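Local coordinates for protein purine nucleoside phosphorylase (Grouper iridovirus, PDB 3KHS) that probably catalyses the phosphorolysis of purine nucleosides to free base and ribose 1-phosphate, a step of purine salvage, at residues Met97-Phe100 with Lys101-Val105; Val76-Lys79 with Gly80-Leu84; Ala270-Lys273 with Leu274-Lys278; Met159-Val162 with Tyr163-Leu167. One frame throughout, in Å; residues are numbered along the deposited sequence.

Contact 1. Residues Met97-Phe100 with Lys101-Val105; sequences MRVF and KALGV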
loop_
_atom_site.group_PDB
_atom_site.type_symbol
_atom_site.label_atom_id
_atom_site.label_comp_id
_atom_site.label_asym_id
_atom_site.label_seq_id
_atom_site.Cartn_x
_atom_site.Cartn_y
_atom_site.Cartn_z
ATOM N N MET B 97 -19.484 -10.446 2.885
ATOM C CA MET B 97 -19.493 -10.432 4.349
ATOM C C MET B 97 -20.592 -9.503 4.850
ATOM O O MET B 97 -21.199 -9.752 5.906
ATOM C CB MET B 97 -18.166 -9.946 4.953
ATOM C CG MET B 97 -17.054 -10.982 4.991
ATOM S SD MET B 97 -17.468 -12.496 5.829
ATOM C CE MET B 97 -17.875 -13.571 4.418
ATOM N N ARG B 98 -20.822 -8.415 4.122
ATOM C CA ARG B 98 -21.867 -7.490 4.518
ATOM C C ARG B 98 -23.206 -8.205 4.287
ATOM O O ARG B 98 -24.131 -8.072 5.081
ATOM C CB ARG B 98 -21.753 -6.188 3.720
ATOM C CG ARG B 98 -20.523 -5.377 4.088
ATOM C CD ARG B 98 -20.481 -4.011 3.397
ATOM N NE ARG B 98 -19.332 -3.202 3.830
ATOM C CZ ARG B 98 -18.074 -3.378 3.408
ATOM N NH1 ARG B 98 -17.795 -4.327 2.542
ATOM N NH2 ARG B 98 -17.092 -2.605 3.859
ATOM N N VAL B 99 -23.284 -8.991 3.218
ATOM C CA VAL B 99 -24.495 -9.752 2.924
ATOM C C VAL B 99 -24.733 -10.773 4.063
ATOM O O VAL B 99 -25.843 -10.890 4.580
ATOM C CB VAL B 99 -24.361 -10.458 1.554
ATOM C CG1 VAL B 99 -25.489 -11.412 1.325
ATOM C CG2 VAL B 99 -24.316 -9.409 0.430
ATOM N N PHE B 100 -23.689 -11.507 4.446
ATOM C CA PHE B 100 -23.796 -12.461 5.545
ATOM C C PHE B 100 -24.446 -11.778 6.738
ATOM O O PHE B 100 -25.371 -12.310 7.321
ATOM C CB PHE B 100 -22.415 -12.964 5.978
ATOM C CG PHE B 100 -21.963 -14.223 5.272
ATOM C CD1 PHE B 100 -22.450 -14.551 4.022
ATOM C CD2 PHE B 100 -21.003 -15.032 5.838
ATOM C CE1 PHE B 100 -21.991 -15.645 3.357
ATOM C CE2 PHE B 100 -20.525 -16.151 5.173
ATOM C CZ PHE B 100 -21.013 -16.457 3.938
ATOM N N LYS B 101 -23.960 -10.599 7.102
ATOM C CA LYS B 101 -24.515 -9.877 8.235
ATOM C C LYS B 101 -26.002 -9.581 8.032
ATOM O O LYS B 101 -26.822 -9.834 8.916
ATOM C CB LYS B 101 -23.783 -8.555 8.452
ATOM C CG LYS B 101 -24.311 -7.725 9.623
ATOM C CD LYS B 101 -24.073 -6.251 9.384
ATOM C CE LYS B 101 -24.015 -5.450 10.684
ATOM N NZ LYS B 101 -25.076 -5.852 11.625
ATOM N N ALA B 102 -26.330 -9.043 6.863
ATOM C CA ALA B 102 -27.699 -8.702 6.514
ATOM C C ALA B 102 -28.615 -9.916 6.569
ATOM O O ALA B 102 -29.811 -9.770 6.725
ATOM C CB ALA B 102 -27.737 -8.087 5.107
ATOM N N LEU B 103 -28.041 -11.105 6.411
ATOM C CA LEU B 103 -28.799 -12.356 6.448
ATOM C C LEU B 103 -29.044 -12.800 7.881
ATOM O O LEU B 103 -29.818 -13.721 8.117
ATOM C CB LEU B 103 -28.033 -13.484 5.762
ATOM C CG LEU B 103 -27.971 -13.585 4.253
ATOM C CD1 LEU B 103 -27.048 -14.728 3.887
ATOM C CD2 LEU B 103 -29.345 -13.832 3.698
ATOM N N GLY B 104 -28.361 -12.160 8.826
ATOM C CA GLY B 104 -28.511 -12.530 10.221
ATOM C C GLY B 104 -27.440 -13.483 10.734
ATOM O O GLY B 104 -27.579 -14.032 11.835
ATOM N N VAL B 105 -26.371 -13.687 9.957
ATOM C CA VAL B 105 -25.310 -14.577 10.410
ATOM C C VAL B 105 -24.636 -14.005 11.648
ATOM O O VAL B 105 -24.407 -12.814 11.755
ATOM C CB VAL B 105 -24.240 -14.834 9.342
ATOM C CG1 VAL B 105 -23.147 -15.713 9.934
ATOM C CG2 VAL B 105 -24.852 -15.543 8.147
#
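Met97 O and Arg98 O take the backbone hydrogens of Lys101 and Ala102 near the end of helix 95-102. Lys101 N gives its hydrogen to Met97 O at 3.1 Å, and Ala102 N bonds to Arg98 O at 3.0 Å. Leu103 N then divides its hydrogen between two acceptors. It bonds to Val99 O at 2.9 Å, and it also makes a weak bond to Phe100 O. Phe100 O has a better donor in Val105 N, at 3.1 Å with an N-H...O angle of 159°. Phe100 O thus accepts from Val105 N and, weakly, from Leu103 N. Gly104 N turns back to Lys101 O at 2.8 Å. The Val105-Phe100 and Gly104-Lys101 bonds, with the positive phi of Gly104 (97°), make a Schellman motif, which ends the helix and turns the chain toward strand 107-116. The side chains follow this path. Val105 has CG2 beside its own backbone N, and this methyl lies 3.4 Å from Phe100 O. It also meets Phe100 CB and comes to the ring obliquely. Leu103 has CG beside its backbone N too (chi1 -77°), which brings CG close to Val99 O and Val99 CG1. The methyl Met97 CE sits 3.6 Å above one face of the Phe100 ring, offset toward its rim. Val76 of strand 73-79 packs on both Phe100 and Val105. Arg98 points the other way. Its guanidinium is hydrogen-bonded to Pro143 O through NH2 and to Thr94 OG1 through NH1. Helix 3-15 covers this side, with Ala7 on Arg98, Thr10 on Val99 and Ala11 on Ala102.

Contact 2. Residues Val76-Lys79 with Gly80-Leu84; sequences VCMK and GRFHL. With PO4 (phosphate ion), chain G.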
loop_
_atom_site.group_PDB
_atom_site.type_symbol
_atom_site.label_atom_id
_atom_site.label_comp_id
_atom_site.label_asym_id
_atom_site.label_seq_id
_atom_site.Cartn_x
_atom_site.Cartn_y
_atom_site.Cartn_z
ATOM N N VAL B 76 -24.974 -20.811 5.769
ATOM C CA VAL B 76 -24.864 -20.277 4.417
ATOM C C VAL B 76 -23.374 -20.499 4.134
ATOM O O VAL B 76 -22.525 -20.124 4.940
ATOM C CB VAL B 76 -25.224 -18.759 4.308
ATOM C CG1 VAL B 76 -24.456 -17.959 5.282
ATOM C CG2 VAL B 76 -24.913 -18.267 2.904
ATOM N N CYS B 77 -23.065 -21.142 3.012
ATOM C CA CYS B 77 -21.686 -21.436 2.663
ATOM C C CYS B 77 -21.271 -20.860 1.320
ATOM O O CYS B 77 -21.931 -21.091 0.310
ATOM C CB CYS B 77 -21.469 -22.942 2.631
ATOM S SG CYS B 77 -19.836 -23.497 1.977
ATOM N N MET B 78 -20.174 -20.103 1.328
ATOM C CA MET B 78 -19.607 -19.510 0.126
ATOM C C MET B 78 -18.650 -20.520 -0.490
ATOM O O MET B 78 -17.662 -20.896 0.133
ATOM C CB MET B 78 -18.821 -18.235 0.476
ATOM C CG MET B 78 -19.666 -16.917 0.568
ATOM S SD MET B 78 -18.719 -15.427 0.927
ATOM C CE MET B 78 -18.047 -14.987 -0.660
ATOM N N LYS B 79 -18.956 -20.990 -1.695
ATOM C CA LYS B 79 -18.070 -21.905 -2.400
ATOM C C LYS B 79 -17.287 -21.019 -3.370
ATOM O O LYS B 79 -17.646 -20.893 -4.534
ATOM C CB LYS B 79 -18.867 -22.973 -3.162
ATOM C CG LYS B 79 -19.287 -24.155 -2.286
ATOM C CD LYS B 79 -19.870 -25.299 -3.081
ATOM C CE LYS B 79 -18.797 -26.113 -3.786
ATOM N NZ LYS B 79 -19.331 -27.452 -4.243
ATOM N N GLY B 80 -16.233 -20.383 -2.861
ATOM C CA GLY B 80 -15.425 -19.501 -3.675
ATOM C C GLY B 80 -15.540 -18.128 -3.060
ATOM O O GLY B 80 -16.600 -17.778 -2.550
ATOM N N ARG B 81 -14.461 -17.350 -3.082
ATOM C CA ARG B 81 -14.497 -16.011 -2.509
ATOM C C ARG B 81 -13.932 -15.011 -3.522
ATOM O O ARG B 81 -13.640 -15.384 -4.638
ATOM C CB ARG B 81 -13.698 -15.971 -1.208
ATOM C CG ARG B 81 -12.229 -16.463 -1.329
ATOM C CD ARG B 81 -11.305 -15.614 -0.462
ATOM N NE ARG B 81 -11.661 -15.736 0.951
ATOM C CZ ARG B 81 -11.381 -16.793 1.700
ATOM N NH1 ARG B 81 -10.721 -17.843 1.179
ATOM N NH2 ARG B 81 -11.768 -16.808 2.970
ATOM N N PHE B 82 -13.810 -13.746 -3.137
ATOM C CA PHE B 82 -13.281 -12.718 -4.021
ATOM C C PHE B 82 -11.987 -12.162 -3.421
ATOM O O PHE B 82 -11.885 -12.023 -2.204
ATOM C CB PHE B 82 -14.335 -11.600 -4.201
ATOM C CG PHE B 82 -15.597 -12.086 -4.846
ATOM C CD1 PHE B 82 -15.616 -12.409 -6.200
ATOM C CD2 PHE B 82 -16.726 -12.370 -4.078
ATOM C CE1 PHE B 82 -16.739 -13.027 -6.779
ATOM C CE2 PHE B 82 -17.863 -12.991 -4.654
ATOM C CZ PHE B 82 -17.863 -13.320 -6.000
ATOM N N HIS B 83 -11.005 -11.853 -4.267
ATOM C CA HIS B 83 -9.719 -11.328 -3.785
ATOM C C HIS B 83 -9.316 -10.039 -4.448
ATOM O O HIS B 83 -9.608 -9.817 -5.635
ATOM C CB HIS B 83 -8.542 -12.280 -4.075
ATOM C CG HIS B 83 -8.813 -13.718 -3.789
ATOM N ND1 HIS B 83 -9.596 -14.501 -4.606
ATOM C CD2 HIS B 83 -8.384 -14.525 -2.787
ATOM C CE1 HIS B 83 -9.642 -15.733 -4.124
ATOM N NE2 HIS B 83 -8.914 -15.775 -3.022
ATOM N N LEU B 84 -8.571 -9.226 -3.697
ATOM C CA LEU B 84 -8.022 -7.983 -4.236
ATOM C C LEU B 84 -7.259 -8.190 -5.535
ATOM O O LEU B 84 -7.359 -7.367 -6.449
ATOM C CB LEU B 84 -7.056 -7.314 -3.255
ATOM C CG LEU B 84 -7.732 -6.251 -2.414
ATOM C CD1 LEU B 84 -8.765 -6.952 -1.533
ATOM C CD2 LEU B 84 -6.694 -5.497 -1.539
HETATM P P PO4 G . -7.513 -18.453 -0.745
HETATM O O1 PO4 G . -7.768 -19.766 -0.096
HETATM O O2 PO4 G . -8.814 -17.819 -1.128
HETATM O O3 PO4 G . -6.798 -17.547 0.200
HETATM O O4 PO4 G . -6.678 -18.664 -1.959
#
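Phosphate O2 is gripped by two side chains of the loop after strand 73-79. His83 NE2 donates to it at 2.8 Å with an N-H...O angle of 165°, and Arg81 NH1 donates at 3.0 Å. The ion probably came from the crystallisation liquor, but its position is consistent with the phosphate-substrate site of the PNP/MTAP phosphorylase family. Ser30 OG, Ser217 OG and Ala113 N also bond to the ion. O2 approaches both flat groups at the edge, near their planes. Arg81 CG lies between the backbone N and the carbonyl carbon (chi1 55°). Further bends at chi2 and chi3 curl the chain so that CD passes 3.4 Å from O2. The guanidinium has other partners that fix its rotation: NE forms a salt bridge with Glu221, and NH1 also bonds to Thr111 O. At the strand end, Gly80 has positive phi (118°). A weak bond of 3.4 Å joins Gly80 N to Met78 O. Gly80 O is held by Tyr47 OH. The Met78 side chain has CG beside its own backbone N, bends at chi3 and reaches along the loop. Its methyl CE lies 3.7 Å from Gly80 O and close to Arg81 CA. Beyond them, Met78 CE comes obliquely to the Phe82 ring, where its nearest atom is Phe82 CE2 at 4.5 Å.

Contact 3. Residues Ala270-Lys273 with Leu274-Lys278; sequences ALVK and LVIEK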
loop_
_atom_site.group_PDB
_atom_site.type_symbol
_atom_site.label_atom_id
_atom_site.label_comp_id
_atom_site.label_asym_id
_atom_site.label_seq_id
_atom_site.Cartn_x
_atom_site.Cartn_y
_atom_site.Cartn_z
ATOM N N ALA B 270 -14.027 -32.234 7.987
ATOM C CA ALA B 270 -14.296 -32.858 9.274
ATOM C C ALA B 270 -14.126 -31.844 10.398
ATOM O O ALA B 270 -14.979 -31.729 11.285
ATOM C CB ALA B 270 -13.356 -34.028 9.485
ATOM N N LEU B 271 -13.018 -31.109 10.361
ATOM C CA LEU B 271 -12.729 -30.095 11.381
ATOM C C LEU B 271 -13.844 -29.055 11.487
ATOM O O LEU B 271 -14.306 -28.741 12.577
ATOM C CB LEU B 271 -11.395 -29.390 11.074
ATOM C CG LEU B 271 -10.939 -28.213 11.971
ATOM C CD1 LEU B 271 -10.838 -28.648 13.398
ATOM C CD2 LEU B 271 -9.582 -27.688 11.533
ATOM N N VAL B 272 -14.257 -28.509 10.348
ATOM C CA VAL B 272 -15.315 -27.508 10.311
ATOM C C VAL B 272 -16.635 -28.057 10.877
ATOM O O VAL B 272 -17.326 -27.363 11.628
ATOM C CB VAL B 272 -15.539 -26.982 8.828
ATOM C CG1 VAL B 272 -16.737 -26.037 8.762
ATOM C CG2 VAL B 272 -14.308 -26.211 8.358
ATOM N N LYS B 273 -16.974 -29.300 10.521
ATOM C CA LYS B 273 -18.203 -29.919 11.005
ATOM C C LYS B 273 -18.180 -30.082 12.516
ATOM O O LYS B 273 -19.133 -29.684 13.204
ATOM C CB LYS B 273 -18.431 -31.272 10.330
ATOM C CG LYS B 273 -18.644 -31.150 8.834
ATOM C CD LYS B 273 -18.968 -32.481 8.148
ATOM C CE LYS B 273 -20.216 -33.139 8.734
ATOM N NZ LYS B 273 -20.598 -34.377 7.981
ATOM N N LEU B 274 -17.087 -30.633 13.041
ATOM C CA LEU B 274 -16.980 -30.830 14.484
ATOM C C LEU B 274 -17.046 -29.489 15.198
ATOM O O LEU B 274 -17.612 -29.388 16.284
ATOM C CB LEU B 274 -15.671 -31.541 14.853
ATOM C CG LEU B 274 -15.717 -32.603 15.972
ATOM C CD1 LEU B 274 -14.291 -32.852 16.437
ATOM C CD2 LEU B 274 -16.599 -32.158 17.163
ATOM N N VAL B 275 -16.469 -28.462 14.585
ATOM C CA VAL B 275 -16.452 -27.122 15.177
ATOM C C VAL B 275 -17.877 -26.563 15.237
ATOM O O VAL B 275 -18.271 -25.902 16.199
ATOM C CB VAL B 275 -15.540 -26.158 14.348
ATOM C CG1 VAL B 275 -15.760 -24.728 14.764
ATOM C CG2 VAL B 275 -14.084 -26.520 14.558
ATOM N N ILE B 276 -18.643 -26.841 14.194
ATOM C CA ILE B 276 -20.005 -26.367 14.124
ATOM C C ILE B 276 -20.826 -27.094 15.188
ATOM O O ILE B 276 -21.742 -26.519 15.776
ATOM C CB ILE B 276 -20.586 -26.593 12.704
ATOM C CG1 ILE B 276 -19.930 -25.600 11.734
ATOM C CG2 ILE B 276 -22.107 -26.462 12.715
ATOM C CD1 ILE B 276 -20.380 -25.723 10.279
ATOM N N GLU B 277 -20.490 -28.351 15.454
ATOM C CA GLU B 277 -21.220 -29.085 16.478
ATOM C C GLU B 277 -21.004 -28.425 17.840
ATOM O O GLU B 277 -21.959 -28.182 18.562
ATOM C CB GLU B 277 -20.775 -30.542 16.533
ATOM C CG GLU B 277 -21.708 -31.425 17.337
ATOM C CD GLU B 277 -21.203 -32.850 17.430
ATOM O OE1 GLU B 277 -20.747 -33.391 16.393
ATOM O OE2 GLU B 277 -21.270 -33.431 18.541
ATOM N N LYS B 278 -19.752 -28.126 18.187
ATOM C CA LYS B 278 -19.433 -27.472 19.465
ATOM C C LYS B 278 -20.078 -26.089 19.576
ATOM O O LYS B 278 -20.356 -25.613 20.681
ATOM C CB LYS B 278 -17.912 -27.323 19.636
ATOM C CG LYS B 278 -17.180 -28.644 19.721
ATOM C CD LYS B 278 -15.684 -28.487 19.553
ATOM C CE LYS B 278 -14.967 -29.767 19.920
ATOM N NZ LYS B 278 -15.134 -30.071 21.392
#
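Leu271 and Val275 touch one turn apart on helix 257-279, as do Val272 and Ile276. Leu271 CD1 meets Val275 CG2 at 4.1 Å, and Val272 CG1 meets Ile276 CD1 at 4.0 Å. In each pair the side chains cross at a slant. Ile276 carries CG1 beside its backbone N (chi1 -72°), and the rest of the chain is extended. CG1 therefore lies 3.1 Å from Val272 O, and CD1 reaches on to the valine methyl. Val275 CG2 is likewise beside its own N and rests 3.0 Å from Leu271 O. Backbone bonds set this spacing. Leu274 N donates to Ala270 O at 3.0 Å with an N-H...O angle of 171°. The other three, from Val275 N, Ile276 N and Glu277 N to Leu271 O, Val272 O and Lys273 O, are more bent. The next shell is the body of the fold. Ile276 packs on Leu24 and Ile26 of strand 24-28. Leu271 packs on Val235 and Val275 on Leu233, both of strand 231-241. Leu274 lies against Ala174, Glu177 and Leu178 of helix 165-178. The side-chain contacts across this turn are all apolar, and Glu277 remains exposed. The carbonyls of Ala270 to Lys273 all accept backbone hydrogens from one turn on, which is consistent with an apolar face of the helix lying on the sheet.

Contact 4. Residues Met159-Val162 with Tyr163-Leu167; sequences MTSV and YDKTL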
loop_
_atom_site.group_PDB
_atom_site.type_symbol
_atom_site.label_atom_id
_atom_site.label_comp_id
_atom_site.label_asym_id
_atom_site.label_seq_id
_atom_site.Cartn_x
_atom_site.Cartn_y
_atom_site.Cartn_z
ATOM N N MET B 159 -9.872 -3.706 16.233
ATOM C CA MET B 159 -9.424 -4.954 15.634
ATOM C C MET B 159 -8.537 -5.684 16.638
ATOM O O MET B 159 -7.709 -6.503 16.266
ATOM C CB MET B 159 -8.639 -4.652 14.340
ATOM C CG MET B 159 -9.500 -4.105 13.171
ATOM S SD MET B 159 -10.903 -5.247 12.735
ATOM C CE MET B 159 -12.307 -4.044 12.904
ATOM N N THR B 160 -8.718 -5.394 17.922
ATOM C CA THR B 160 -7.897 -6.023 18.941
ATOM C C THR B 160 -8.159 -7.510 19.109
ATOM O O THR B 160 -7.246 -8.243 19.471
ATOM C CB THR B 160 -8.027 -5.296 20.287
ATOM O OG1 THR B 160 -7.357 -4.031 20.202
ATOM C CG2 THR B 160 -7.396 -6.100 21.394
ATOM N N SER B 161 -9.375 -7.962 18.821
ATOM C CA SER B 161 -9.710 -9.385 18.927
ATOM C C SER B 161 -10.537 -9.867 17.743
ATOM O O SER B 161 -11.663 -10.332 17.911
ATOM C CB SER B 161 -10.502 -9.672 20.210
ATOM O OG SER B 161 -9.763 -9.312 21.367
ATOM N N VAL B 162 -9.989 -9.750 16.547
ATOM C CA VAL B 162 -10.685 -10.184 15.351
ATOM C C VAL B 162 -11.071 -11.650 15.417
ATOM O O VAL B 162 -12.174 -12.022 15.011
ATOM C CB VAL B 162 -9.799 -9.997 14.084
ATOM C CG1 VAL B 162 -10.520 -10.510 12.851
ATOM C CG2 VAL B 162 -9.446 -8.553 13.904
ATOM N N TYR B 163 -10.161 -12.481 15.927
ATOM C CA TYR B 163 -10.385 -13.918 15.989
ATOM C C TYR B 163 -10.831 -14.414 17.375
ATOM O O TYR B 163 -10.035 -14.551 18.295
ATOM C CB TYR B 163 -9.098 -14.602 15.482
ATOM C CG TYR B 163 -8.723 -14.126 14.073
ATOM C CD1 TYR B 163 -9.299 -14.710 12.942
ATOM C CD2 TYR B 163 -7.895 -13.014 13.882
ATOM C CE1 TYR B 163 -9.073 -14.201 11.646
ATOM C CE2 TYR B 163 -7.663 -12.487 12.583
ATOM C CZ TYR B 163 -8.259 -13.089 11.480
ATOM O OH TYR B 163 -8.066 -12.572 10.223
ATOM N N ASP B 164 -12.132 -14.674 17.489
ATOM C CA ASP B 164 -12.772 -15.126 18.720
ATOM C C ASP B 164 -11.975 -16.197 19.483
ATOM O O ASP B 164 -11.772 -17.315 18.995
ATOM C CB ASP B 164 -14.151 -15.656 18.367
ATOM C CG ASP B 164 -15.055 -15.720 19.554
ATOM O OD1 ASP B 164 -15.538 -14.654 19.991
ATOM O OD2 ASP B 164 -15.259 -16.839 20.043
ATOM N N LYS B 165 -11.544 -15.859 20.695
ATOM C CA LYS B 165 -10.759 -16.789 21.500
ATOM C C LYS B 165 -11.482 -18.097 21.761
ATOM O O LYS B 165 -10.859 -19.169 21.731
ATOM C CB LYS B 165 -10.335 -16.121 22.803
ATOM C CG LYS B 165 -9.709 -14.769 22.527
ATOM C CD LYS B 165 -9.037 -14.143 23.725
ATOM C CE LYS B 165 -8.593 -12.725 23.395
ATOM N NZ LYS B 165 -7.784 -12.156 24.494
ATOM N N THR B 166 -12.789 -18.023 21.976
ATOM C CA THR B 166 -13.594 -19.226 22.204
ATOM C C THR B 166 -13.666 -20.109 20.966
ATOM O O THR B 166 -13.480 -21.322 21.046
ATOM C CB THR B 166 -15.061 -18.869 22.630
ATOM O OG1 THR B 166 -15.032 -18.153 23.873
ATOM C CG2 THR B 166 -15.935 -20.135 22.770
ATOM N N LEU B 167 -13.956 -19.515 19.810
ATOM C CA LEU B 167 -14.039 -20.317 18.590
ATOM C C LEU B 167 -12.696 -20.994 18.308
ATOM O O LEU B 167 -12.660 -22.123 17.804
ATOM C CB LEU B 167 -14.468 -19.454 17.409
ATOM C CG LEU B 167 -15.821 -18.782 17.629
ATOM C CD1 LEU B 167 -16.022 -17.760 16.565
ATOM C CD2 LEU B 167 -16.938 -19.805 17.600
#
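The chain runs from a loop, Met159-Val162, into the first turn of helix 165-178. Ser161 has phi/psi of -137°/60°, Val162 is near helical values, and Tyr163 is extended. The two segments share no backbone hydrogen bond. The main side-chain contact is between sequence neighbours. Val162 and Tyr163 lie side by side and point the same way. Val162 CG1 sits over one face of the tyrosine ring in a CH-pi contact, 3.7 Å from the ring centroid. It is displaced toward the rim, and its closest ring atom is Tyr163 CE2 at 3.5 Å. Val162 CG1 is anti to the backbone N (chi1 178°), while Tyr163 has its CG beside its own N; these rotations bring the methyl onto the ring face. The far end of the ring is fixed by two polar partners, as Tyr163 OH is hydrogen-bonded to His132 ND1 and Thr222 OG1. Lys165 stretches back over the loop, with CE 4.1 Å from Ser161 OG. The loop also faces a neighbouring subunit: Phe197 of that chain packs on Met159, and its Thr199 on Val162. Asp164 OD2 accepts from Leu167 N at 3.0 Å through its anti lone pair and also forms a salt bridge with Arg231. Such a bond to the side chain of the residue just before a helix is typical of an aspartate N-cap, here at the start of helix 165-178.

Overall arrangement
Contacts 1 and 2 touch directly. Phe100 CZ lies 3.7 Å from Met78 CG, and Val105 CG2 is 3.8 Å from Val76 CG1. Helix 95-102 thus covers the strand that leads into the phosphate-binding loop of contact 2. Contacts 3 and 4 lie near each other. Their nearest atoms are about 5 Å apart without touching. Contact 3 lies on helix 257-279 and contact 4 leads into helix 165-178; the two helices pack on each other and on strand 231-241. Contact 3 comes within about 8 Å of contact 2, and contact 4 comes within about 9 Å of contact 2, nearest atoms in both cases. Contact 2 alone of the four holds the phosphate, while contact 4 reaches a neighbouring subunit.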